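Local coordinates for protein NUDIX hydrolase (PDB 2B0V) that probably hydrolyses phosphate bonds of nucleoside di- and triphosphates and thiamine diphosphate with magnesium as cofactor, as a monomeric Nudix hydrolase of the NudJ subfamily, at residues K6-D18 against T82-V94. Numbering follows the deposited sequence.
Sequences KPNVTVAAVIEQD and TTYLRFTFSGQVV
Ala12 and Arg86 meet across two neighbouring parallel strands, the methyl CB lying over the centre of one guanidinium face, 3.4 Å from Arg86 CZ. A bend at chi3 (-106°) folds the arginine back over that methyl. Next along the same face, Thr10 OG1 sits 3.3 Å from Arg86 CB, and one water joins the two side chains, accepting from Arg86 NE at 3.0 Å in the guanidinium plane. Thr10 CG2 approaches the Tyr84 ring obliquely, 3.7 Å from CD1.

On the other face, Val9 CG1 leans on Phe87 CE2 at 3.8 Å, while Thr10 O lies at the edge of that ring, in its plane. Beneath these side chains runs a parallel ladder in which Asn8, Thr10 and Ala12 each donate and accept, and Val14 closes it by donating to Phe89 O: Thr10 N gives to Leu85 O (2.9 Å, 174° at the hydrogen) and Thr10 O receives from Phe87 N. This is the central pairing of the mixed sheet in the Nudix alpha/beta/alpha fold, clasped between helices. Helix 48-60 packs against the face of Val11, Phe87 and Phe89, and helix 128-137 against that of Val14, Arg86 and Thr88. Beyond Val14 the strands splay, and a water bridges Glu16 N, Ser90 OG and Gly91 O; there Ile15 CG2 packs crosswise on Val93 CG1 at 3.9 Å.

Asn36 OD1 and Gln37 OE1, bound by NH2 and NH1 respectively, hold the guanidinium over Ala12. A leucine in place of Arg86 would probably leave the water beside Thr10 without its NE donor and deprive both acceptors of their guanidinium partners.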
loop_
_atom_site.group_PDB
_atom_site.type_symbol
_atom_site.label_atom_id
_atom_site.label_comp_id
_atom_site.label_asym_id
_atom_site.label_seq_id
_atom_site.Cartn_x
_atom_site.Cartn_y
_atom_site.Cartn_z
ATOM N N LYS A 6 -17.570 -5.183 9.403
ATOM C CA LYS A 6 -18.256 -4.153 8.555
ATOM C C LYS A 6 -17.325 -3.026 7.991
ATOM O O LYS A 6 -17.580 -2.524 6.892
ATOM C CB LYS A 6 -19.515 -3.595 9.246
ATOM C CG LYS A 6 -20.039 -4.379 10.476
ATOM C CD LYS A 6 -20.642 -5.722 10.109
ATOM C CE LYS A 6 -22.166 -5.639 9.969
ATOM N NZ LYS A 6 -22.695 -6.781 9.160
ATOM N N PRO A 7 -16.250 -2.607 8.726
ATOM C CA PRO A 7 -15.255 -1.825 7.987
ATOM C C PRO A 7 -14.594 -2.744 6.958
ATOM O O PRO A 7 -14.537 -3.948 7.187
ATOM C CB PRO A 7 -14.226 -1.457 9.067
ATOM C CG PRO A 7 -14.402 -2.517 10.135
ATOM C CD PRO A 7 -15.889 -2.726 10.153
ATOM N N ASN A 8 -14.114 -2.197 5.849
ATOM C CA ASN A 8 -13.350 -2.995 4.878
ATOM C C ASN A 8 -11.882 -3.037 5.256
ATOM O O ASN A 8 -11.257 -1.993 5.410
ATOM C CB ASN A 8 -13.515 -2.445 3.487
ATOM C CG ASN A 8 -14.940 -2.586 2.995
ATOM O OD1 ASN A 8 -15.294 -3.609 2.418
ATOM N ND2 ASN A 8 -15.777 -1.608 3.307
ATOM N N VAL A 9 -11.314 -4.228 5.344
ATOM C CA VAL A 9 -9.902 -4.350 5.735
ATOM C C VAL A 9 -9.035 -4.292 4.493
ATOM O O VAL A 9 -9.267 -5.018 3.501
ATOM C CB VAL A 9 -9.661 -5.644 6.521
ATOM C CG1 VAL A 9 -8.155 -5.814 6.817
ATOM C CG2 VAL A 9 -10.494 -5.600 7.830
ATOM N N THR A 10 -8.070 -3.389 4.532
ATOM C CA THR A 10 -7.210 -3.178 3.371
ATOM C C THR A 10 -5.772 -3.247 3.876
ATOM O O THR A 10 -5.492 -3.163 5.094
ATOM C CB THR A 10 -7.408 -1.792 2.696
ATOM O OG1 THR A 10 -7.157 -0.765 3.664
ATOM C CG2 THR A 10 -8.866 -1.659 2.170
ATOM N N VAL A 11 -4.855 -3.308 2.924
ATOM C CA VAL A 11 -3.421 -3.339 3.248
ATOM C C VAL A 11 -2.687 -2.373 2.313
ATOM O O VAL A 11 -3.173 -2.074 1.219
ATOM C CB VAL A 11 -2.828 -4.744 3.065
ATOM C CG1 VAL A 11 -3.434 -5.699 4.074
ATOM C CG2 VAL A 11 -3.048 -5.225 1.600
ATOM N N ALA A 12 -1.533 -1.885 2.752
ATOM C CA ALA A 12 -0.737 -0.991 1.935
ATOM C C ALA A 12 0.716 -1.132 2.320
ATOM O O ALA A 12 1.019 -1.472 3.458
ATOM C CB ALA A 12 -1.200 0.445 2.151
ATOM N N ALA A 13 1.622 -0.904 1.368
ATOM C CA ALA A 13 3.051 -1.064 1.591
ATOM C C ALA A 13 3.785 0.225 1.381
ATOM O O ALA A 13 3.628 0.861 0.315
ATOM C CB ALA A 13 3.614 -2.132 0.600
ATOM N N VAL A 14 4.601 0.591 2.380
ATOM C CA VAL A 14 5.553 1.675 2.282
ATOM C C VAL A 14 6.891 1.056 1.935
ATOM O O VAL A 14 7.482 0.336 2.754
ATOM C CB VAL A 14 5.634 2.525 3.587
ATOM C CG1 VAL A 14 6.736 3.592 3.471
ATOM C CG2 VAL A 14 4.275 3.202 3.870
ATOM N N ILE A 15 7.335 1.299 0.699
ATOM C CA ILE A 15 8.580 0.702 0.193
ATOM C C ILE A 15 9.525 1.848 -0.150
ATOM O O ILE A 15 9.311 2.543 -1.132
ATOM C CB ILE A 15 8.302 -0.150 -1.069
ATOM C CG1 ILE A 15 7.355 -1.316 -0.724
ATOM C CG2 ILE A 15 9.641 -0.715 -1.630
ATOM C CD1 ILE A 15 6.546 -1.817 -1.935
ATOM N N GLU A 16 10.558 2.032 0.670
ATOM C CA GLU A 16 11.496 3.181 0.586
ATOM C C GLU A 16 12.880 2.638 0.328
ATOM O O GLU A 16 13.334 1.735 1.029
ATOM C CB GLU A 16 11.505 3.955 1.919
ATOM C CG GLU A 16 12.360 5.238 1.936
ATOM C CD GLU A 16 13.672 5.031 2.680
ATOM O OE1 GLU A 16 13.627 4.481 3.815
ATOM O OE2 GLU A 16 14.748 5.396 2.115
ATOM N N GLN A 17 13.538 3.180 -0.681
ATOM C CA GLN A 17 14.882 2.777 -1.047
ATOM C C GLN A 17 15.587 4.059 -1.440
ATOM O O GLN A 17 15.146 4.766 -2.358
ATOM C CB GLN A 17 14.815 1.768 -2.199
ATOM C CG GLN A 17 16.110 1.051 -2.543
ATOM C CD GLN A 17 15.909 -0.037 -3.617
ATOM O OE1 GLN A 17 14.877 -0.734 -3.657
ATOM N NE2 GLN A 17 16.918 -0.206 -4.467
ATOM N N ASP A 18 16.640 4.398 -0.687
ATOM C CA ASP A 18 17.402 5.632 -0.902
ATOM C C ASP A 18 16.525 6.908 -1.021
ATOM O O ASP A 18 16.706 7.715 -1.951
ATOM C CB ASP A 18 18.333 5.509 -2.129
ATOM C CG ASP A 18 19.236 4.251 -2.098
ATOM O OD1 ASP A 18 19.674 3.781 -1.011
ATOM O OD2 ASP A 18 19.532 3.737 -3.200
ATOM N N THR A 82 -17.674 4.684 2.629
ATOM C CA THR A 82 -17.099 3.411 3.048
ATOM C C THR A 82 -16.013 3.578 4.121
ATOM O O THR A 82 -15.118 4.417 3.973
ATOM C CB THR A 82 -16.503 2.652 1.854
ATOM O OG1 THR A 82 -17.504 2.499 0.833
ATOM C CG2 THR A 82 -15.977 1.278 2.300
ATOM N N THR A 83 -16.122 2.781 5.183
ATOM C CA THR A 83 -15.123 2.777 6.269
ATOM C C THR A 83 -14.066 1.717 6.008
ATOM O O THR A 83 -14.359 0.590 5.624
ATOM C CB THR A 83 -15.769 2.575 7.668
ATOM O OG1 THR A 83 -16.718 3.626 7.875
ATOM C CG2 THR A 83 -14.733 2.677 8.783
ATOM N N TYR A 84 -12.821 2.101 6.239
ATOM C CA TYR A 84 -11.699 1.242 5.942
ATOM C C TYR A 84 -10.836 1.086 7.178
ATOM O O TYR A 84 -10.780 1.995 8.012
ATOM C CB TYR A 84 -10.818 1.880 4.856
ATOM C CG TYR A 84 -11.478 1.995 3.518
ATOM C CD1 TYR A 84 -11.466 0.919 2.618
ATOM C CD2 TYR A 84 -12.122 3.175 3.144
ATOM C CE1 TYR A 84 -12.093 1.029 1.356
ATOM C CE2 TYR A 84 -12.745 3.294 1.883
ATOM C CZ TYR A 84 -12.722 2.225 1.012
ATOM O OH TYR A 84 -13.345 2.358 -0.211
ATOM N N LEU A 85 -10.199 -0.076 7.266
ATOM C CA LEU A 85 -9.157 -0.311 8.239
ATOM C C LEU A 85 -7.912 -0.747 7.449
ATOM O O LEU A 85 -7.841 -1.890 6.960
ATOM C CB LEU A 85 -9.620 -1.410 9.216
ATOM C CG LEU A 85 -8.755 -1.619 10.437
ATOM C CD1 LEU A 85 -8.664 -0.377 11.350
ATOM C CD2 LEU A 85 -9.343 -2.815 11.220
ATOM N N ARG A 86 -6.945 0.177 7.327
ATOM C CA ARG A 86 -5.801 -0.029 6.462
ATOM C C ARG A 86 -4.598 -0.411 7.285
ATOM O O ARG A 86 -4.082 0.411 8.054
ATOM C CB ARG A 86 -5.450 1.254 5.693
ATOM C CG ARG A 86 -4.128 1.140 4.884
ATOM C CD ARG A 86 -3.708 2.542 4.303
ATOM N NE ARG A 86 -3.968 2.601 2.859
ATOM C CZ ARG A 86 -3.221 3.211 1.941
ATOM N NH1 ARG A 86 -2.117 3.861 2.247
ATOM N NH2 ARG A 86 -3.582 3.121 0.666
ATOM N N PHE A 87 -4.149 -1.661 7.135
ATOM C CA PHE A 87 -2.898 -2.102 7.798
ATOM C C PHE A 87 -1.753 -1.788 6.884
ATOM O O PHE A 87 -1.731 -2.312 5.781
ATOM C CB PHE A 87 -2.925 -3.606 7.983
ATOM C CG PHE A 87 -3.890 -4.061 9.066
ATOM C CD1 PHE A 87 -3.404 -4.468 10.324
ATOM C CD2 PHE A 87 -5.282 -4.072 8.814
ATOM C CE1 PHE A 87 -4.307 -4.877 11.341
ATOM C CE2 PHE A 87 -6.204 -4.481 9.825
ATOM C CZ PHE A 87 -5.716 -4.879 11.083
ATOM N N THR A 88 -0.789 -0.988 7.373
ATOM C CA THR A 88 0.295 -0.500 6.491
ATOM C C THR A 88 1.581 -1.120 6.999
ATOM O O THR A 88 1.847 -1.112 8.205
ATOM C CB THR A 88 0.378 1.023 6.577
ATOM O OG1 THR A 88 -0.912 1.567 6.268
ATOM C CG2 THR A 88 1.379 1.518 5.583
ATOM N N PHE A 89 2.365 -1.655 6.065
ATOM C CA PHE A 89 3.636 -2.310 6.405
ATOM C C PHE A 89 4.771 -1.664 5.656
ATOM O O PHE A 89 4.569 -1.179 4.526
ATOM C CB PHE A 89 3.586 -3.790 5.995
ATOM C CG PHE A 89 2.510 -4.533 6.704
ATOM C CD1 PHE A 89 2.787 -5.174 7.900
ATOM C CD2 PHE A 89 1.214 -4.592 6.158
ATOM C CE1 PHE A 89 1.766 -5.865 8.571
ATOM C CE2 PHE A 89 0.214 -5.270 6.799
ATOM C CZ PHE A 89 0.482 -5.905 8.004
ATOM N N SER A 90 5.982 -1.724 6.218
ATOM C CA SER A 90 7.181 -1.363 5.456
ATOM C C SER A 90 8.009 -2.630 5.222
ATOM O O SER A 90 7.988 -3.585 6.035
ATOM C CB SER A 90 8.000 -0.304 6.223
ATOM O OG SER A 90 9.187 0.001 5.530
ATOM N N GLY A 91 8.733 -2.642 4.113
ATOM C CA GLY A 91 9.611 -3.755 3.830
ATOM C C GLY A 91 10.438 -3.492 2.597
ATOM O O GLY A 91 10.440 -2.371 2.053
ATOM N N GLN A 92 11.150 -4.527 2.177
ATOM C CA GLN A 92 11.968 -4.454 0.976
ATOM C C GLN A 92 11.301 -5.068 -0.228
ATOM O O GLN A 92 10.492 -6.009 -0.105
ATOM C CB GLN A 92 13.240 -5.228 1.187
ATOM C CG GLN A 92 14.110 -4.773 2.337
ATOM C CD GLN A 92 15.355 -5.639 2.459
ATOM O OE1 GLN A 92 16.099 -5.807 1.489
ATOM N NE2 GLN A 92 15.575 -6.215 3.647
ATOM N N VAL A 93 11.706 -4.597 -1.399
ATOM C CA VAL A 93 11.424 -5.330 -2.600
ATOM C C VAL A 93 12.655 -6.179 -2.912
ATOM O O VAL A 93 13.777 -5.700 -2.781
ATOM C CB VAL A 93 10.935 -4.424 -3.766
ATOM C CG1 VAL A 93 9.437 -4.081 -3.551
ATOM C CG2 VAL A 93 11.819 -3.202 -3.952
ATOM N N VAL A 94 12.429 -7.437 -3.283
ATOM C CA VAL A 94 13.517 -8.403 -3.421
ATOM C C VAL A 94 13.581 -9.073 -4.795
ATOM O O VAL A 94 14.455 -9.890 -5.028
ATOM C CB VAL A 94 13.429 -9.496 -2.351
ATOM C CG1 VAL A 94 13.543 -8.899 -0.959
ATOM C CG2 VAL A 94 12.129 -10.303 -2.499
HETATM O O HOH W 1 -6.442 1.391 1.701
HETATM O O HOH W 2 10.753 0.449 3.142
HETATM O O HOH W 3 13.783 -2.329 -1.005
#